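Local coordinates for succinate--CoA ligase subunit alpha (Campylobacter jejuni, PDB 6MEL), which forms the alpha subunit of a two-subunit ligase of the succinate--CoA ligase family, pairing a Rossmann-type CoA-binding domain with a CoA-ligase domain, at residues F141-G146 against L157-A162; A162-Q167 against A278-E283. All blocks are in the same frame, centred on the assembly; numbering follows the deposited sequence.

In the fold
Helix 156-167 takes part in both contacts: its first half packs against the loop before strand 148-152 (contact 1), and its second half against the start of helix 280-288 (contact 2). The contact centres lie about 9 Å apart, and Ala-162 belongs to a segment of each. Apolar groups join them directly: Ala-161 CB is 4.0 Å from Ile-280 CD1, and Val-166 CG1 is 3.8 Å from Lys-144 CG. Along the chain contact 1 closes before contact 2 opens. Tyr-159 of contact 1 has its side chain about 4 Å from a bound citric acid, probably a crystallisation component; both contacts also border the partner protein chain.

Contact 1. Residues F141-G146 against L157-A162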
ATOM      1  N   PHE A 141      23.032 -15.597  -2.158  1.00 42.47           N
ATOM      2  CA  PHE A 141      24.066 -16.139  -1.270  1.00 47.15           C
ATOM      3  C   PHE A 141      23.620 -16.029   0.206  1.00 46.37           C
ATOM      4  O   PHE A 141      24.107 -16.736   1.039  1.00 45.60           O
ATOM      5  CB  PHE A 141      25.396 -15.448  -1.556  1.00 52.22           C
ATOM      6  CG  PHE A 141      25.458 -14.084  -0.901  1.00 64.66           C
ATOM      7  CD1 PHE A 141      24.970 -12.945  -1.557  1.00 64.05           C
ATOM      8  CD2 PHE A 141      25.928 -13.942   0.408  1.00 67.01           C
ATOM      9  CE1 PHE A 141      25.034 -11.700  -0.953  1.00 58.40           C
ATOM     10  CE2 PHE A 141      25.967 -12.690   1.017  1.00 67.44           C
ATOM     11  CZ  PHE A 141      25.506 -11.578   0.335  1.00 63.37           C
ATOM     12  N   ILE A 142      22.657 -15.163   0.534  1.00 44.72           N
ATOM     13  CA  ILE A 142      22.148 -15.064   1.895  1.00 42.92           C
ATOM     14  C   ILE A 142      21.443 -16.364   2.293  1.00 41.23           C
ATOM     15  O   ILE A 142      21.396 -16.746   3.487  1.00 45.11           O
ATOM     16  CB  ILE A 142      21.192 -13.857   1.970  1.00 46.66           C
ATOM     17  CG1 ILE A 142      21.924 -12.546   1.706  1.00 45.85           C
ATOM     18  CG2 ILE A 142      20.439 -13.843   3.293  1.00 45.34           C
ATOM     19  CD1 ILE A 142      23.016 -12.252   2.723  1.00 52.29           C
ATOM     20  N   PHE A 143      20.842 -17.037   1.302  1.00 41.09           N
ATOM     21  CA  PHE A 143      19.995 -18.208   1.519  1.00 39.59           C
ATOM     22  C   PHE A 143      20.851 -19.480   1.493  1.00 45.48           C
ATOM     23  O   PHE A 143      21.099 -20.035   0.431  1.00 48.79           O
ATOM     24  CB  PHE A 143      18.851 -18.239   0.504  1.00 40.06           C
ATOM     25  CG  PHE A 143      17.885 -17.105   0.726  1.00 39.72           C
ATOM     26  CD1 PHE A 143      16.793 -17.264   1.557  1.00 38.98           C
ATOM     27  CD2 PHE A 143      18.151 -15.840   0.214  1.00 38.45           C
ATOM     28  CE1 PHE A 143      15.950 -16.194   1.828  1.00 40.12           C
ATOM     29  CE2 PHE A 143      17.273 -14.790   0.433  1.00 39.19           C
ATOM     30  CZ  PHE A 143      16.196 -14.962   1.272  1.00 39.33           C
ATOM     31  N   LYS A 144      21.302 -19.909   2.676  1.00 46.89           N
ATOM     32  CA  LYS A 144      21.985 -21.188   2.848  1.00 49.71           C
ATOM     33  C   LYS A 144      20.949 -22.249   3.180  1.00 43.59           C
ATOM     34  O   LYS A 144      20.020 -22.004   3.922  1.00 44.27           O
ATOM     35  CB  LYS A 144      23.028 -21.139   3.966  1.00 53.66           C
ATOM     36  CG  LYS A 144      24.180 -20.175   3.717  1.00 62.91           C
ATOM     37  CD  LYS A 144      24.863 -20.367   2.366  1.00 69.92           C
ATOM     38  CE  LYS A 144      26.083 -19.492   2.160  1.00 71.19           C
ATOM     39  NZ  LYS A 144      26.165 -19.087   0.734  1.00 74.05           N
ATOM     40  N   LYS A 145      21.143 -23.437   2.643  1.00 43.78           N
ATOM     41  CA  LYS A 145      20.141 -24.500   2.741  1.00 46.85           C
ATOM     42  C   LYS A 145      19.943 -24.901   4.200  1.00 49.19           C
ATOM     43  O   LYS A 145      20.907 -24.997   4.951  1.00 47.63           O
ATOM     44  CB  LYS A 145      20.557 -25.710   1.915  1.00 52.15           C
ATOM     45  CG  LYS A 145      19.511 -26.802   1.797  1.00 61.06           C
ATOM     46  CD  LYS A 145      20.017 -28.011   1.027  1.00 67.85           C
ATOM     47  CE  LYS A 145      18.904 -28.913   0.538  1.00 73.65           C
ATOM     48  NZ  LYS A 145      18.235 -28.304  -0.640  1.00 82.66           N
ATOM     49  N   GLY A 146      18.682 -25.112   4.591  1.00 45.05           N
ATOM     50  CA  GLY A 146      18.356 -25.620   5.907  1.00 45.75           C
ATOM     51  C   GLY A 146      16.890 -25.991   6.017  1.00 43.72           C
ATOM     52  O   GLY A 146      16.205 -26.163   5.011  1.00 44.58           O
ATOM     53  N   LEU A 157      13.479  -7.077   4.613  1.00 36.78           N
ATOM     54  CA  LEU A 157      13.260  -7.648   5.942  1.00 36.52           C
ATOM     55  C   LEU A 157      13.307  -9.190   5.887  1.00 37.94           C
ATOM     56  O   LEU A 157      13.702  -9.842   6.821  1.00 38.12           O
ATOM     57  CB  LEU A 157      11.932  -7.141   6.498  1.00 34.59           C
ATOM     58  CG  LEU A 157      11.495  -7.688   7.850  1.00 35.47           C
ATOM     59  CD1 LEU A 157      12.507  -7.389   8.951  1.00 36.27           C
ATOM     60  CD2 LEU A 157      10.152  -7.106   8.213  1.00 36.84           C
ATOM     61  N   THR A 158      12.912  -9.774   4.771  1.00 37.15           N
ATOM     62  CA  THR A 158      13.029 -11.200   4.553  1.00 38.37           C
ATOM     63  C   THR A 158      14.505 -11.647   4.576  1.00 38.92           C
ATOM     64  O   THR A 158      14.849 -12.704   5.108  1.00 38.61           O
ATOM     65  CB  THR A 158      12.395 -11.589   3.210  1.00 38.54           C
ATOM     66  OG1 THR A 158      11.066 -11.080   3.060  1.00 39.03           O
ATOM     67  CG2 THR A 158      12.398 -13.084   3.025  1.00 38.45           C
ATOM     68  N   TYR A 159      15.385 -10.831   3.992  1.00 40.00           N
ATOM     69  CA  TYR A 159      16.809 -11.162   3.895  1.00 40.52           C
ATOM     70  C   TYR A 159      17.407 -11.047   5.296  1.00 40.32           C
ATOM     71  O   TYR A 159      18.230 -11.864   5.698  1.00 39.21           O
ATOM     72  CB  TYR A 159      17.538 -10.254   2.879  1.00 40.56           C
ATOM     73  CG  TYR A 159      16.833 -10.042   1.551  1.00 39.41           C
ATOM     74  CD1 TYR A 159      15.926 -10.961   1.044  1.00 39.18           C
ATOM     75  CD2 TYR A 159      17.028  -8.884   0.822  1.00 38.04           C
ATOM     76  CE1 TYR A 159      15.239 -10.731  -0.145  1.00 41.79           C
ATOM     77  CE2 TYR A 159      16.354  -8.639  -0.368  1.00 39.16           C
ATOM     78  CZ  TYR A 159      15.431  -9.550  -0.846  1.00 40.74           C
ATOM     79  OH  TYR A 159      14.776  -9.306  -2.028  1.00 41.73           O
ATOM     80  N   GLU A 160      17.004  -9.992   6.017  1.00 38.29           N
ATOM     81  CA  GLU A 160      17.412  -9.785   7.404  1.00 39.07           C
ATOM     82  C   GLU A 160      17.035 -11.033   8.223  1.00 41.64           C
ATOM     83  O   GLU A 160      17.849 -11.528   9.009  1.00 41.20           O
ATOM     84  CB  GLU A 160      16.769  -8.524   7.978  1.00 40.20           C
ATOM     85  CG  GLU A 160      16.975  -8.304   9.461  1.00 40.37           C
ATOM     86  CD  GLU A 160      18.417  -8.176   9.921  1.00 42.72           C
ATOM     87  OE1 GLU A 160      19.227  -7.624   9.150  1.00 43.08           O
ATOM     88  OE2 GLU A 160      18.743  -8.669  11.047  1.00 43.07           O
ATOM     89  N   ALA A 161      15.798 -11.524   8.079  1.00 38.86           N
ATOM     90  CA  ALA A 161      15.335 -12.710   8.847  1.00 39.77           C
ATOM     91  C   ALA A 161      16.142 -13.948   8.434  1.00 39.96           C
ATOM     92  O   ALA A 161      16.653 -14.689   9.298  1.00 40.10           O
ATOM     93  CB  ALA A 161      13.858 -12.921   8.661  1.00 38.12           C
ATOM     94  N   ALA A 162      16.302 -14.134   7.117  1.00 39.03           N
ATOM     95  CA  ALA A 162      17.021 -15.283   6.605  1.00 42.19           C
ATOM     96  C   ALA A 162      18.443 -15.283   7.167  1.00 41.44           C
ATOM     97  O   ALA A 162      18.960 -16.300   7.618  1.00 39.65           O
ATOM     98  CB  ALA A 162      17.015 -15.296   5.095  1.00 40.75           C
TER
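Ile-142 and Phe-143 pack against Tyr-159 and Ala-162 of helix 156-167, the helix of a beta-alpha-beta crossover between the neighbouring parallel strands 148-152 and 172-177. They come from the loop linking strand 133-136 to strand 148-152, just where its short 3-10 segment ends. Two backbone pairs measure the spacing: CA of Ile-142 is 6.9 Å from CA of Tyr-159, and CA of Phe-143 is 6.6 Å from CA of Ala-162. The contact is packing, mostly between apolar side chains, with about 205 Å² buried in all and no hydrogen bond between the segments.

Ile-142 uses one branch, CG2, which stands anti to its own backbone N. This methyl lies 3.8 Å from the carbonyl O of Tyr-159 and 4.1 Å from Ala-162 CB, so it rests on helix backbone and methyl together. Phe-143 works with the far part of its ring. Its CG is anti to the carbonyl carbon (chi1 -67°), and CE1 comes to 3.6 Å from Ala-162 CB. At the same ring's edge, close to its plane, CZ meets Tyr-159 CD1 at 4.0 Å. The two ring planes stand nearly perpendicular, and the meeting is one of rim atoms. Within the loop, Lys-144 NZ donates to Phe-141 O at 3.1 Å.

Around the contact, Phe-143 also packs on Ile-172 and Ala-175 of strand 172-177. Tyr-159 also touches Pro-125, Met-138 and Pro-139, and an aromatic side chain of the other protein chain. Phe-143 thus joins the loop both to helix 156-167 and to strand 172-177, while the helix itself rests on Leu-150 of strand 148-152 through Ala-162.

Contact 2. Residues A162-Q167 against A278-E283; sequences ANQVVQ and ALIGEE
Gln-164 is the first residue of 162-167 to touch 278-283, and it makes most of the contact. Its CB lies 3.7 Å from Gly-281 N, beside the opening turn of helix 280-288. From there the side chain runs extended, CD anti to CA (chi2 175°), and delivers the amide to the end of that helix, where Leu-279 holds the N-cap position. OE1 accepts a hydrogen bond from Gly-281 N at 3.0 Å; the N-H...O angle of 170° makes it nearly straight, and the donor lies in the plane of the amide carbonyl with a C=O...N angle of 148°. The same oxygen is 3.4 Å from Ile-280 CB, so it is set close against the first residue of the helix. The other end of the amide is engaged within the chain: NE2 donates to Pro-277 O and to Glu-160 OE2, one turn earlier on its own helix. With both ends gripped, the rotation of the amide is well defined.

Val-165 follows with backbone as well as side chain. Its CA is 4.3 Å from the CA of Gly-281, and its CG2 methyl is 4.4 Å from that same glycine CA. No side chain stands between the backbones here, because the residue facing Val-165 is a glycine.

Beyond the contact, Val-165 packs on Val-148 of strand 148-152, and Ile-280 on Val-205, Ile-207 and Phe-233, so both helices lie against the same sheet. Chemically, a neutral side-chain carbonyl here accepts an early N-H of a helix, one of those left without a partner in the preceding turn. The partial positive charge of that helix end would be expected to favour the oxygen at this place, partly offsetting the closeness of two acceptors, Gln-164 OE1 and Ala-278 O, 3.1 Å apart.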
ATOM      1  N   ALA A 162      16.302 -14.134   7.117  1.00 39.03           N
ATOM      2  CA  ALA A 162      17.021 -15.283   6.605  1.00 42.19           C
ATOM      3  C   ALA A 162      18.443 -15.283   7.167  1.00 41.44           C
ATOM      4  O   ALA A 162      18.960 -16.300   7.618  1.00 39.65           O
ATOM      5  CB  ALA A 162      17.015 -15.296   5.095  1.00 40.75           C
ATOM      6  N   ASN A 163      19.057 -14.103   7.178  1.00 42.07           N
ATOM      7  CA  ASN A 163      20.425 -13.977   7.618  1.00 40.95           C
ATOM      8  C   ASN A 163      20.523 -14.314   9.109  1.00 43.91           C
ATOM      9  O   ASN A 163      21.520 -14.974   9.538  1.00 42.74           O
ATOM     10  CB  ASN A 163      20.991 -12.595   7.282  1.00 44.98           C
ATOM     11  CG  ASN A 163      22.496 -12.573   7.256  1.00 47.16           C
ATOM     12  OD1 ASN A 163      23.098 -13.497   6.719  1.00 45.29           O
ATOM     13  ND2 ASN A 163      23.086 -11.564   7.874  1.00 43.04           N
ATOM     14  N   GLN A 164      19.555 -13.846   9.920  1.00 41.43           N
ATOM     15  CA  GLN A 164      19.559 -14.170  11.348  1.00 41.63           C
ATOM     16  C   GLN A 164      19.472 -15.705  11.535  1.00 45.23           C
ATOM     17  O   GLN A 164      20.060 -16.313  12.464  1.00 44.92           O
ATOM     18  CB  GLN A 164      18.419 -13.483  12.087  1.00 40.24           C
ATOM     19  CG  GLN A 164      18.570 -11.974  12.241  1.00 40.61           C
ATOM     20  CD  GLN A 164      17.318 -11.429  12.887  1.00 39.96           C
ATOM     21  OE1 GLN A 164      16.617 -12.173  13.557  1.00 38.33           O
ATOM     22  NE2 GLN A 164      17.015 -10.149  12.684  1.00 37.24           N
ATOM     23  N   VAL A 165      18.693 -16.362  10.687  1.00 42.77           N
ATOM     24  CA  VAL A 165      18.506 -17.782  10.862  1.00 42.79           C
ATOM     25  C   VAL A 165      19.812 -18.507  10.494  1.00 47.19           C
ATOM     26  O   VAL A 165      20.188 -19.473  11.170  1.00 48.13           O
ATOM     27  CB  VAL A 165      17.315 -18.274  10.030  1.00 42.17           C
ATOM     28  CG1 VAL A 165      17.306 -19.789   9.914  1.00 45.09           C
ATOM     29  CG2 VAL A 165      15.997 -17.749  10.584  1.00 40.98           C
ATOM     30  N   VAL A 166      20.479 -18.065   9.423  1.00 44.98           N
ATOM     31  CA  VAL A 166      21.727 -18.692   8.985  1.00 49.31           C
ATOM     32  C   VAL A 166      22.814 -18.448  10.050  1.00 57.21           C
ATOM     33  O   VAL A 166      23.441 -19.405  10.491  1.00 59.67           O
ATOM     34  CB  VAL A 166      22.159 -18.206   7.602  1.00 50.24           C
ATOM     35  CG1 VAL A 166      23.555 -18.678   7.197  1.00 51.90           C
ATOM     36  CG2 VAL A 166      21.146 -18.598   6.543  1.00 50.36           C
ATOM     37  N   GLN A 167      22.952 -17.211  10.534  1.00 56.91           N
ATOM     38  CA  GLN A 167      23.924 -16.870  11.583  1.00 62.18           C
ATOM     39  C   GLN A 167      23.637 -17.687  12.851  1.00 62.18           C
ATOM     40  O   GLN A 167      24.523 -17.921  13.626  1.00 63.93           O
ATOM     41  CB  GLN A 167      23.919 -15.386  12.018  1.00 64.51           C
ATOM     42  CG  GLN A 167      24.255 -14.321  10.970  1.00 68.86           C
ATOM     43  CD  GLN A 167      25.330 -14.708   9.989  1.00 76.30           C
ATOM     44  OE1 GLN A 167      26.271 -15.415  10.334  1.00 86.68           O
ATOM     45  NE2 GLN A 167      25.232 -14.212   8.763  1.00 75.70           N
ATOM     46  N   ALA A 278      15.055  -8.029  15.614  1.00 39.95           N
ATOM     47  CA  ALA A 278      16.438  -8.496  15.722  1.00 41.65           C
ATOM     48  C   ALA A 278      16.499  -9.933  16.212  1.00 43.27           C
ATOM     49  O   ALA A 278      17.538 -10.524  16.054  1.00 45.40           O
ATOM     50  CB  ALA A 278      17.237  -7.624  16.657  1.00 41.14           C
ATOM     51  N   LEU A 279      15.396 -10.458  16.774  1.00 42.96           N
ATOM     52  CA  LEU A 279      15.418 -11.716  17.541  1.00 40.92           C
ATOM     53  C   LEU A 279      14.662 -12.874  16.858  1.00 42.07           C
ATOM     54  O   LEU A 279      14.313 -13.864  17.514  1.00 41.56           O
ATOM     55  CB  LEU A 279      14.840 -11.403  18.918  1.00 40.64           C
ATOM     56  CG  LEU A 279      15.531 -10.279  19.689  1.00 43.45           C
ATOM     57  CD1 LEU A 279      14.996 -10.228  21.125  1.00 46.54           C
ATOM     58  CD2 LEU A 279      17.048 -10.453  19.720  1.00 45.24           C
ATOM     59  N   ILE A 280      14.470 -12.802  15.529  1.00 41.16           N
ATOM     60  CA  ILE A 280      13.817 -13.867  14.785  1.00 41.50           C
ATOM     61  C   ILE A 280      14.696 -15.129  14.776  1.00 41.11           C
ATOM     62  O   ILE A 280      14.180 -16.248  14.976  1.00 41.29           O
ATOM     63  CB  ILE A 280      13.455 -13.400  13.362  1.00 42.22           C
ATOM     64  CG1 ILE A 280      12.451 -12.240  13.402  1.00 43.07           C
ATOM     65  CG2 ILE A 280      12.925 -14.543  12.503  1.00 41.04           C
ATOM     66  CD1 ILE A 280      12.309 -11.517  12.057  1.00 43.21           C
ATOM     67  N   GLY A 281      15.985 -14.967  14.455  1.00 41.51           N
ATOM     68  CA  GLY A 281      16.941 -16.076  14.511  1.00 43.66           C
ATOM     69  C   GLY A 281      16.962 -16.732  15.898  1.00 42.95           C
ATOM     70  O   GLY A 281      16.917 -17.938  16.030  1.00 42.48           O
ATOM     71  N   GLU A 282      17.003 -15.908  16.939  1.00 42.00           N
ATOM     72  CA  GLU A 282      17.046 -16.416  18.288  1.00 47.14           C
ATOM     73  C   GLU A 282      15.799 -17.252  18.581  1.00 47.66           C
ATOM     74  O   GLU A 282      15.898 -18.247  19.302  1.00 44.21           O
ATOM     75  CB  GLU A 282      17.165 -15.291  19.301  1.00 46.90           C
ATOM     76  CG  GLU A 282      18.557 -14.683  19.361  1.00 49.83           C
ATOM     77  CD  GLU A 282      18.730 -13.757  20.568  1.00 52.40           C
ATOM     78  OE1 GLU A 282      17.900 -13.843  21.493  1.00 56.63           O
ATOM     79  OE2 GLU A 282      19.634 -12.906  20.547  1.00 53.14           O
ATOM     80  N   GLU A 283      14.633 -16.853  18.040  1.00 42.50           N
ATOM     81  CA  GLU A 283      13.413 -17.598  18.323  1.00 41.83           C
ATOM     82  C   GLU A 283      13.513 -18.993  17.711  1.00 41.73           C
ATOM     83  O   GLU A 283      13.118 -19.997  18.325  1.00 43.37           O
ATOM     84  CB  GLU A 283      12.159 -16.880  17.824  1.00 41.22           C
ATOM     85  CG  GLU A 283      10.885 -17.395  18.434  1.00 43.16           C
ATOM     86  CD  GLU A 283      10.704 -17.075  19.914  1.00 45.63           C
ATOM     87  OE1 GLU A 283      11.527 -16.338  20.467  1.00 44.05           O
ATOM     88  OE2 GLU A 283       9.774 -17.611  20.500  1.00 48.03           O
TER